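Local coordinates for transcriptional regulator (Streptococcus dysgalactiae, PDB 5W4N), which serves as a receptor for SHP peptide pheromones in quorum sensing and probably binds DNA to regulate transcription, at residues R11-K16 against D53-T58; K7-L12 against S34-G39. The protein carries 1 engineered substitution. All coordinates share one frame; numbering follows the deposited sequence.

Interaction 1 (R11-K16 against D53-T58); sequences RLRQGK and DKLNIT
Leu12 and Ile57 meet through side chains that start the same way: Leu12 CG (chi1 -77°) and Ile57 CG1 (chi1 -71°) each stand beside their own backbone N, opposite the carbonyl carbon. The two side chains come together with Ile57 CD1 3.5 Å from Leu12 CB, tighter than usual van der Waals contact, and Ile57 CD1 also reaches Leu12 CD2 at 3.7 Å. Leu55 uses both of its methyl groups on the backbone of the facing helix, with CD2 lying 3.9 Å from Arg13 CA and CD1 close by. The aliphatic start of Arg13 passes over the same leucine, but its chain then turns off at chi3, and the guanidinium finds its partners elsewhere, in Glu37 and the carbonyl of Val18.

Lys16 bends at chi2 (-80°) and again at chi4, and its chain runs alongside the carbonyls of Leu55 and Asn56, with CE 3.2 Å from Leu55 O. No direct hydrogen bond joins the two segments. A water instead accepts from Lys16 NZ at 3.2 Å and donates to Asn56 O at 2.7 Å, while Glu144 of the second subunit forms a salt bridge with the same amine.

Asn56, with positive phi, closes helix 45-54 in a Schellman motif, and Thr58 then caps the next helix through a bond from Glu61 N to its OG1. The contact thus packs the C-terminal end of helix 3-15 against the turn between helices 45-54 and 59-67, within the helix-turn-helix region; Leu23 of helix 20-23 touches both Arg13 and Leu55.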
ATOM      1  N   ARG A  11      -2.610  22.711  -4.462  1.00 34.78           N
ATOM      2  CA  ARG A  11      -3.860  22.036  -4.125  1.00 42.26           C
ATOM      3  C   ARG A  11      -3.696  21.136  -2.908  1.00 39.53           C
ATOM      4  O   ARG A  11      -4.645  20.965  -2.134  1.00 42.69           O
ATOM      5  CB  ARG A  11      -4.380  21.242  -5.328  1.00 48.81           C
ATOM      6  CG  ARG A  11      -3.621  19.966  -5.658  1.00 64.49           C
ATOM      7  CD  ARG A  11      -4.409  19.112  -6.647  1.00 77.18           C
ATOM      8  NE  ARG A  11      -3.783  17.816  -6.899  1.00 84.93           N
ATOM      9  CZ  ARG A  11      -2.985  17.562  -7.933  1.00 84.02           C
ATOM     10  NH1 ARG A  11      -2.461  16.354  -8.087  1.00 84.28           N
ATOM     11  NH2 ARG A  11      -2.711  18.517  -8.811  1.00 82.03           N
ATOM     12  N   LEU A  12      -2.503  20.570  -2.709  1.00 39.73           N
ATOM     13  CA  LEU A  12      -2.250  19.800  -1.497  1.00 39.69           C
ATOM     14  C   LEU A  12      -2.237  20.704  -0.270  1.00 38.01           C
ATOM     15  O   LEU A  12      -2.820  20.364   0.765  1.00 48.50           O
ATOM     16  CB  LEU A  12      -0.931  19.043  -1.625  1.00 41.49           C
ATOM     17  CG  LEU A  12      -0.938  17.774  -2.482  1.00 40.65           C
ATOM     18  CD1 LEU A  12       0.474  17.227  -2.641  1.00 31.72           C
ATOM     19  CD2 LEU A  12      -1.865  16.726  -1.885  1.00 36.54           C
ATOM     20  N   ARG A  13      -1.583  21.864  -0.371  1.00 43.86           N
ATOM     21  CA  ARG A  13      -1.589  22.814   0.735  1.00 47.05           C
ATOM     22  C   ARG A  13      -2.985  23.384   0.964  1.00 45.86           C
ATOM     23  O   ARG A  13      -3.404  23.570   2.113  1.00 37.96           O
ATOM     24  CB  ARG A  13      -0.583  23.933   0.467  1.00 40.88           C
ATOM     25  CG  ARG A  13      -0.502  24.974   1.573  1.00 37.05           C
ATOM     26  CD  ARG A  13       0.290  26.199   1.138  1.00 34.77           C
ATOM     27  NE  ARG A  13      -0.162  26.728  -0.145  1.00 37.73           N
ATOM     28  CZ  ARG A  13      -1.235  27.497  -0.298  1.00 44.57           C
ATOM     29  NH1 ARG A  13      -1.969  27.829   0.754  1.00 35.59           N
ATOM     30  NH2 ARG A  13      -1.575  27.932  -1.504  1.00 33.53           N
ATOM     31  N   GLN A  14      -3.719  23.662  -0.118  1.00 42.74           N
ATOM     32  CA  GLN A  14      -5.087  24.157   0.016  1.00 44.45           C
ATOM     33  C   GLN A  14      -5.975  23.138   0.715  1.00 47.26           C
ATOM     34  O   GLN A  14      -6.765  23.493   1.598  1.00 46.88           O
ATOM     35  CB  GLN A  14      -5.664  24.496  -1.358  1.00 43.70           C
ATOM     36  CG  GLN A  14      -5.120  25.763  -1.986  1.00 47.41           C
ATOM     37  CD  GLN A  14      -5.522  25.894  -3.441  1.00 47.19           C
ATOM     38  OE1 GLN A  14      -5.973  24.929  -4.059  1.00 40.19           O
ATOM     39  NE2 GLN A  14      -5.364  27.090  -3.995  1.00 40.25           N
ATOM     40  N   GLY A  15      -5.866  21.867   0.326  1.00 39.82           N
ATOM     41  CA  GLY A  15      -6.686  20.837   0.940  1.00 38.12           C
ATOM     42  C   GLY A  15      -6.417  20.665   2.419  1.00 46.85           C
ATOM     43  O   GLY A  15      -7.316  20.296   3.179  1.00 49.26           O
ATOM     44  N   LYS A  16      -5.186  20.928   2.849  1.00 46.84           N
ATOM     45  CA  LYS A  16      -4.827  20.864   4.258  1.00 40.91           C
ATOM     46  C   LYS A  16      -5.094  22.173   4.990  1.00 46.07           C
ATOM     47  O   LYS A  16      -4.837  22.253   6.196  1.00 50.47           O
ATOM     48  CB  LYS A  16      -3.354  20.471   4.403  1.00 41.82           C
ATOM     49  CG  LYS A  16      -3.077  19.002   4.107  1.00 43.47           C
ATOM     50  CD  LYS A  16      -3.430  18.130   5.298  1.00 42.34           C
ATOM     51  CE  LYS A  16      -2.958  16.695   5.111  1.00 43.43           C
ATOM     52  NZ  LYS A  16      -3.847  15.905   4.212  1.00 43.53           N
ATOM     53  N   ASP A  53       6.236  17.028   4.289  1.00 39.14           N
ATOM     54  CA  ASP A  53       6.216  16.597   5.682  1.00 38.51           C
ATOM     55  C   ASP A  53       5.508  17.630   6.558  1.00 32.21           C
ATOM     56  O   ASP A  53       4.694  17.280   7.419  1.00 40.21           O
ATOM     57  CB  ASP A  53       7.646  16.350   6.169  1.00 35.48           C
ATOM     58  CG  ASP A  53       7.714  16.002   7.649  1.00 46.29           C
ATOM     59  OD1 ASP A  53       8.767  16.256   8.277  1.00 46.30           O
ATOM     60  OD2 ASP A  53       6.721  15.466   8.185  1.00 46.07           O
ATOM     61  N   LYS A  54       5.801  18.917   6.344  1.00 40.21           N
ATOM     62  CA  LYS A  54       5.117  19.974   7.085  1.00 43.20           C
ATOM     63  C   LYS A  54       3.615  19.945   6.844  1.00 45.66           C
ATOM     64  O   LYS A  54       2.837  20.269   7.745  1.00 42.81           O
ATOM     65  CB  LYS A  54       5.679  21.344   6.698  1.00 48.87           C
ATOM     66  CG  LYS A  54       6.894  21.774   7.504  1.00 56.62           C
ATOM     67  CD  LYS A  54       7.756  22.758   6.730  1.00 65.68           C
ATOM     68  CE  LYS A  54       8.676  23.545   7.654  1.00 66.58           C
ATOM     69  NZ  LYS A  54       8.037  24.785   8.182  1.00 75.33           N
ATOM     70  N   LEU A  55       3.191  19.564   5.639  1.00 37.82           N
ATOM     71  CA  LEU A  55       1.777  19.449   5.316  1.00 32.98           C
ATOM     72  C   LEU A  55       1.161  18.148   5.810  1.00 41.11           C
ATOM     73  O   LEU A  55      -0.050  17.965   5.654  1.00 40.02           O
ATOM     74  CB  LEU A  55       1.577  19.571   3.804  1.00 32.48           C
ATOM     75  CG  LEU A  55       1.788  20.951   3.181  1.00 35.33           C
ATOM     76  CD1 LEU A  55       1.734  20.863   1.666  1.00 42.24           C
ATOM     77  CD2 LEU A  55       0.751  21.937   3.702  1.00 32.99           C
ATOM     78  N   ASN A  56       1.961  17.252   6.395  1.00 42.22           N
ATOM     79  CA  ASN A  56       1.495  15.937   6.842  1.00 37.58           C
ATOM     80  C   ASN A  56       0.913  15.136   5.680  1.00 40.87           C
ATOM     81  O   ASN A  56      -0.119  14.472   5.808  1.00 38.90           O
ATOM     82  CB  ASN A  56       0.488  16.060   7.988  1.00 37.51           C
ATOM     83  CG  ASN A  56       1.089  16.704   9.220  1.00 43.81           C
ATOM     84  OD1 ASN A  56       1.994  16.148   9.843  1.00 44.15           O
ATOM     85  ND2 ASN A  56       0.595  17.884   9.573  1.00 38.34           N
ATOM     86  N   ILE A  57       1.582  15.204   4.535  1.00 36.36           N
ATOM     87  CA  ILE A  57       1.227  14.435   3.349  1.00 42.29           C
ATOM     88  C   ILE A  57       2.309  13.385   3.145  1.00 39.73           C
ATOM     89  O   ILE A  57       3.488  13.724   2.988  1.00 41.05           O
ATOM     90  CB  ILE A  57       1.091  15.339   2.115  1.00 43.10           C
ATOM     91  CG1 ILE A  57      -0.160  16.207   2.237  1.00 44.66           C
ATOM     92  CG2 ILE A  57       1.068  14.509   0.840  1.00 35.71           C
ATOM     93  CD1 ILE A  57      -0.131  17.421   1.360  1.00 53.62           C
ATOM     94  N   THR A  58       1.917  12.114   3.161  1.00 32.60           N
ATOM     95  CA  THR A  58       2.888  11.048   2.962  1.00 35.85           C
ATOM     96  C   THR A  58       3.411  11.068   1.530  1.00 37.10           C
ATOM     97  O   THR A  58       2.738  11.528   0.603  1.00 37.95           O
ATOM     98  CB  THR A  58       2.273   9.682   3.277  1.00 37.08           C
ATOM     99  OG1 THR A  58       1.344   9.318   2.249  1.00 38.87           O
ATOM    100  CG2 THR A  58       1.556   9.713   4.615  1.00 34.26           C
TER
HETATM  101  O   HOH W   1      -2.236  13.173   4.734  1.00 39.25           O

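Interaction 2 (K7-L12 against S34-G39)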
ATOM      1  N   LYS A   7       1.505  23.221  -9.211  1.00 40.93           N
ATOM      2  CA  LYS A   7       0.056  23.098  -9.081  1.00 44.58           C
ATOM      3  C   LYS A   7      -0.319  22.008  -8.084  1.00 38.66           C
ATOM      4  O   LYS A   7      -1.288  22.153  -7.329  1.00 37.80           O
ATOM      5  CB  LYS A   7      -0.584  22.803 -10.438  1.00 48.11           C
ATOM      6  CG  LYS A   7      -0.682  23.989 -11.381  1.00 61.65           C
ATOM      7  CD  LYS A   7      -1.560  23.635 -12.572  1.00 70.92           C
ATOM      8  CE  LYS A   7      -1.713  24.803 -13.523  1.00 82.41           C
ATOM      9  NZ  LYS A   7      -2.176  26.031 -12.825  1.00 88.10           N
ATOM     10  N   THR A   8       0.429  20.902  -8.079  1.00 39.37           N
ATOM     11  CA  THR A   8       0.134  19.819  -7.147  1.00 38.07           C
ATOM     12  C   THR A   8       0.338  20.265  -5.705  1.00 36.31           C
ATOM     13  O   THR A   8      -0.493  19.972  -4.837  1.00 38.77           O
ATOM     14  CB  THR A   8       1.004  18.601  -7.462  1.00 39.93           C
ATOM     15  OG1 THR A   8       0.572  18.007  -8.693  1.00 41.24           O
ATOM     16  CG2 THR A   8       0.912  17.565  -6.343  1.00 35.43           C
ATOM     17  N   LEU A   9       1.426  20.988  -5.434  1.00 31.89           N
ATOM     18  CA  LEU A   9       1.704  21.400  -4.062  1.00 34.94           C
ATOM     19  C   LEU A   9       0.684  22.416  -3.564  1.00 37.21           C
ATOM     20  O   LEU A   9       0.337  22.417  -2.375  1.00 37.39           O
ATOM     21  CB  LEU A   9       3.120  21.960  -3.955  1.00 35.52           C
ATOM     22  CG  LEU A   9       4.109  20.999  -3.298  1.00 49.16           C
ATOM     23  CD1 LEU A   9       3.818  20.879  -1.809  1.00 46.53           C
ATOM     24  CD2 LEU A   9       4.044  19.636  -3.969  1.00 50.88           C
ATOM     25  N   ARG A  10       0.193  23.288  -4.447  1.00 35.85           N
ATOM     26  CA  ARG A  10      -0.785  24.280  -4.012  1.00 32.58           C
ATOM     27  C   ARG A  10      -2.101  23.617  -3.620  1.00 33.11           C
ATOM     28  O   ARG A  10      -2.661  23.909  -2.558  1.00 37.80           O
ATOM     29  CB  ARG A  10      -1.018  25.326  -5.103  1.00 32.72           C
ATOM     30  CG  ARG A  10      -2.151  26.297  -4.759  1.00 37.97           C
ATOM     31  CD  ARG A  10      -2.206  27.494  -5.695  1.00 36.25           C
ATOM     32  NE  ARG A  10      -1.222  28.513  -5.344  1.00 42.51           N
ATOM     33  CZ  ARG A  10      -1.201  29.736  -5.863  1.00 39.72           C
ATOM     34  NH1 ARG A  10      -2.119  30.091  -6.753  1.00 37.37           N
ATOM     35  NH2 ARG A  10      -0.269  30.602  -5.494  1.00 36.23           N
ATOM     36  N   ARG A  11      -2.610  22.711  -4.462  1.00 34.78           N
ATOM     37  CA  ARG A  11      -3.860  22.036  -4.125  1.00 42.26           C
ATOM     38  C   ARG A  11      -3.696  21.136  -2.908  1.00 39.53           C
ATOM     39  O   ARG A  11      -4.645  20.965  -2.134  1.00 42.69           O
ATOM     40  CB  ARG A  11      -4.380  21.242  -5.328  1.00 48.81           C
ATOM     41  CG  ARG A  11      -3.621  19.966  -5.658  1.00 64.49           C
ATOM     42  CD  ARG A  11      -4.409  19.112  -6.647  1.00 77.18           C
ATOM     43  NE  ARG A  11      -3.783  17.816  -6.899  1.00 84.93           N
ATOM     44  CZ  ARG A  11      -2.985  17.562  -7.933  1.00 84.02           C
ATOM     45  NH1 ARG A  11      -2.461  16.354  -8.087  1.00 84.28           N
ATOM     46  NH2 ARG A  11      -2.711  18.517  -8.811  1.00 82.03           N
ATOM     47  N   LEU A  12      -2.503  20.570  -2.709  1.00 39.73           N
ATOM     48  CA  LEU A  12      -2.250  19.800  -1.497  1.00 39.69           C
ATOM     49  C   LEU A  12      -2.237  20.704  -0.270  1.00 38.01           C
ATOM     50  O   LEU A  12      -2.820  20.364   0.765  1.00 48.50           O
ATOM     51  CB  LEU A  12      -0.931  19.043  -1.625  1.00 41.49           C
ATOM     52  CG  LEU A  12      -0.938  17.774  -2.482  1.00 40.65           C
ATOM     53  CD1 LEU A  12       0.474  17.227  -2.641  1.00 31.72           C
ATOM     54  CD2 LEU A  12      -1.865  16.726  -1.885  1.00 36.54           C
ATOM     55  N   SER A  34       5.074  30.788  -2.971  1.00 38.93           N
ATOM     56  CA  SER A  34       4.073  31.292  -3.905  1.00 40.13           C
ATOM     57  C   SER A  34       4.541  31.140  -5.347  1.00 34.47           C
ATOM     58  O   SER A  34       3.828  30.579  -6.187  1.00 33.38           O
ATOM     59  CB  SER A  34       3.758  32.755  -3.590  1.00 38.99           C
ATOM     60  OG  SER A  34       3.022  33.357  -4.641  1.00 36.35           O
ATOM     61  N   ARG A  35       5.746  31.631  -5.651  1.00 34.32           N
ATOM     62  CA  ARG A  35       6.265  31.540  -7.012  1.00 40.22           C
ATOM     63  C   ARG A  35       6.412  30.093  -7.466  1.00 42.22           C
ATOM     64  O   ARG A  35       6.214  29.792  -8.649  1.00 40.70           O
ATOM     65  CB  ARG A  35       7.606  32.267  -7.111  1.00 41.51           C
ATOM     66  CG  ARG A  35       7.483  33.772  -7.298  1.00 48.08           C
ATOM     67  CD  ARG A  35       8.848  34.430  -7.435  1.00 48.50           C
ATOM     68  NE  ARG A  35       9.304  35.006  -6.174  1.00 65.00           N
ATOM     69  CZ  ARG A  35      10.267  34.490  -5.419  1.00 67.69           C
ATOM     70  NH1 ARG A  35      10.887  33.380  -5.795  1.00 74.24           N
ATOM     71  NH2 ARG A  35      10.614  35.086  -4.286  1.00 65.40           N
ATOM     72  N   PHE A  36       6.756  29.187  -6.548  1.00 38.45           N
ATOM     73  CA  PHE A  36       6.866  27.775  -6.904  1.00 38.74           C
ATOM     74  C   PHE A  36       5.503  27.193  -7.261  1.00 41.59           C
ATOM     75  O   PHE A  36       5.354  26.517  -8.287  1.00 38.43           O
ATOM     76  CB  PHE A  36       7.504  26.993  -5.755  1.00 36.15           C
ATOM     77  CG  PHE A  36       7.427  25.501  -5.920  1.00 39.87           C
ATOM     78  CD1 PHE A  36       8.291  24.840  -6.777  1.00 35.98           C
ATOM     79  CD2 PHE A  36       6.488  24.759  -5.219  1.00 37.05           C
ATOM     80  CE1 PHE A  36       8.223  23.468  -6.931  1.00 42.78           C
ATOM     81  CE2 PHE A  36       6.414  23.385  -5.371  1.00 38.99           C
ATOM     82  CZ  PHE A  36       7.283  22.741  -6.228  1.00 40.12           C
ATOM     83  N   GLU A  37       4.494  27.444  -6.422  1.00 38.12           N
ATOM     84  CA  GLU A  37       3.147  26.967  -6.717  1.00 39.60           C
ATOM     85  C   GLU A  37       2.630  27.538  -8.031  1.00 40.41           C
ATOM     86  O   GLU A  37       1.887  26.862  -8.752  1.00 39.35           O
ATOM     87  CB  GLU A  37       2.200  27.324  -5.572  1.00 39.03           C
ATOM     88  CG  GLU A  37       2.490  26.591  -4.273  1.00 37.57           C
ATOM     89  CD  GLU A  37       1.524  26.961  -3.164  1.00 42.40           C
ATOM     90  OE1 GLU A  37       0.743  27.920  -3.344  1.00 38.95           O
ATOM     91  OE2 GLU A  37       1.547  26.294  -2.109  1.00 39.72           O
ATOM     92  N   ARG A  38       3.014  28.769  -8.359  1.00 33.93           N
ATOM     93  CA  ARG A  38       2.630  29.396  -9.615  1.00 38.28           C
ATOM     94  C   ARG A  38       3.502  28.960 -10.787  1.00 39.27           C
ATOM     95  O   ARG A  38       3.235  29.370 -11.921  1.00 43.87           O
ATOM     96  CB  ARG A  38       2.680  30.920  -9.472  1.00 33.48           C
ATOM     97  CG  ARG A  38       1.726  31.468  -8.418  1.00 34.07           C
ATOM     98  CD  ARG A  38       2.155  32.849  -7.939  1.00 33.88           C
ATOM     99  NE  ARG A  38       2.374  33.769  -9.050  1.00 34.11           N
ATOM    100  CZ  ARG A  38       1.409  34.467  -9.639  1.00 34.28           C
ATOM    101  NH1 ARG A  38       0.156  34.351  -9.219  1.00 36.22           N
ATOM    102  NH2 ARG A  38       1.695  35.280 -10.646  1.00 34.51           N
ATOM    103  N   GLY A  39       4.529  28.146 -10.545  1.00 41.23           N
ATOM    104  CA  GLY A  39       5.404  27.716 -11.616  1.00 41.24           C
ATOM    105  C   GLY A  39       6.363  28.772 -12.110  1.00 39.64           C
ATOM    106  O   GLY A  39       6.832  28.687 -13.250  1.00 42.24           O
TER
HETATM  107  O   HOH W   2       0.897  30.470  -2.679  1.00 37.61           O
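The Arg10 guanidinium presents its edge to Glu37, whose OE1 lies almost in the guanidinium plane, whereas Phe36 receives Leu9 at the rim of its ring, with CB 3.9 Å from CE2. The salt bridge from Arg10 NE to Glu37 OE1 is 2.9 Å long and nearly straight, at 176°. The guanidinium and carboxylate planes are nearly perpendicular, 85° apart, and the N-H meets OE1 from above the carboxylate plane. A water closes a small ring beside this bond, accepting from Arg10 NH2 at 3.0 Å and donating to Glu37 OE1 at 2.6 Å.

Arg10 sends CG away from its backbone N (chi1 173°) and bends at chi3, which lays its chain across Glu37; Arg10 CB rests 3.6 Å from Glu37 CD. The other carboxylate oxygen, OE2, is engaged by Arg13, one turn further along helix 3-15, and Glu37 is consequently gripped by two arginines of one helix.

These bonds join the first helix of the helix-turn-helix region to the end of helix 30-37, which Gly39 terminates in a Schellman motif. Beneath the charged layer, Leu9 continues into the domain core, touching Leu48, Leu52 and Phe62, while Phe36 reaches Ser45 of the second subunit, the engineered position.

At the outer margin Arg38 runs alongside Arg10, its CG 3.6 Å from Arg10 NH2. The Arg38 guanidinium turns to Glu40 in a salt bridge.

In the fold
From the N terminus the chain enters helix 3-15, which supplies the first side of both contacts. Interaction 2 closes the shorter loop, bringing 34-39 back to 7-12 after 21 intervening residues that include helix 20-23. The chain continues through helix 45-54 before interaction 1 returns 53-58 to 11-16, closing a loop of 36 residues. The two loops share Arg11 and Leu12, and since 11-16 sets out before the first loop has closed and 53-58 lies beyond it, they interlock and do not nest. Besides the shared salt bridge, Leu55 packs on Leu9, with centres about 11 Å apart for the two contacts. Together they tie helices 30-37 and 45-54 to the first helix, and both touch the second subunit.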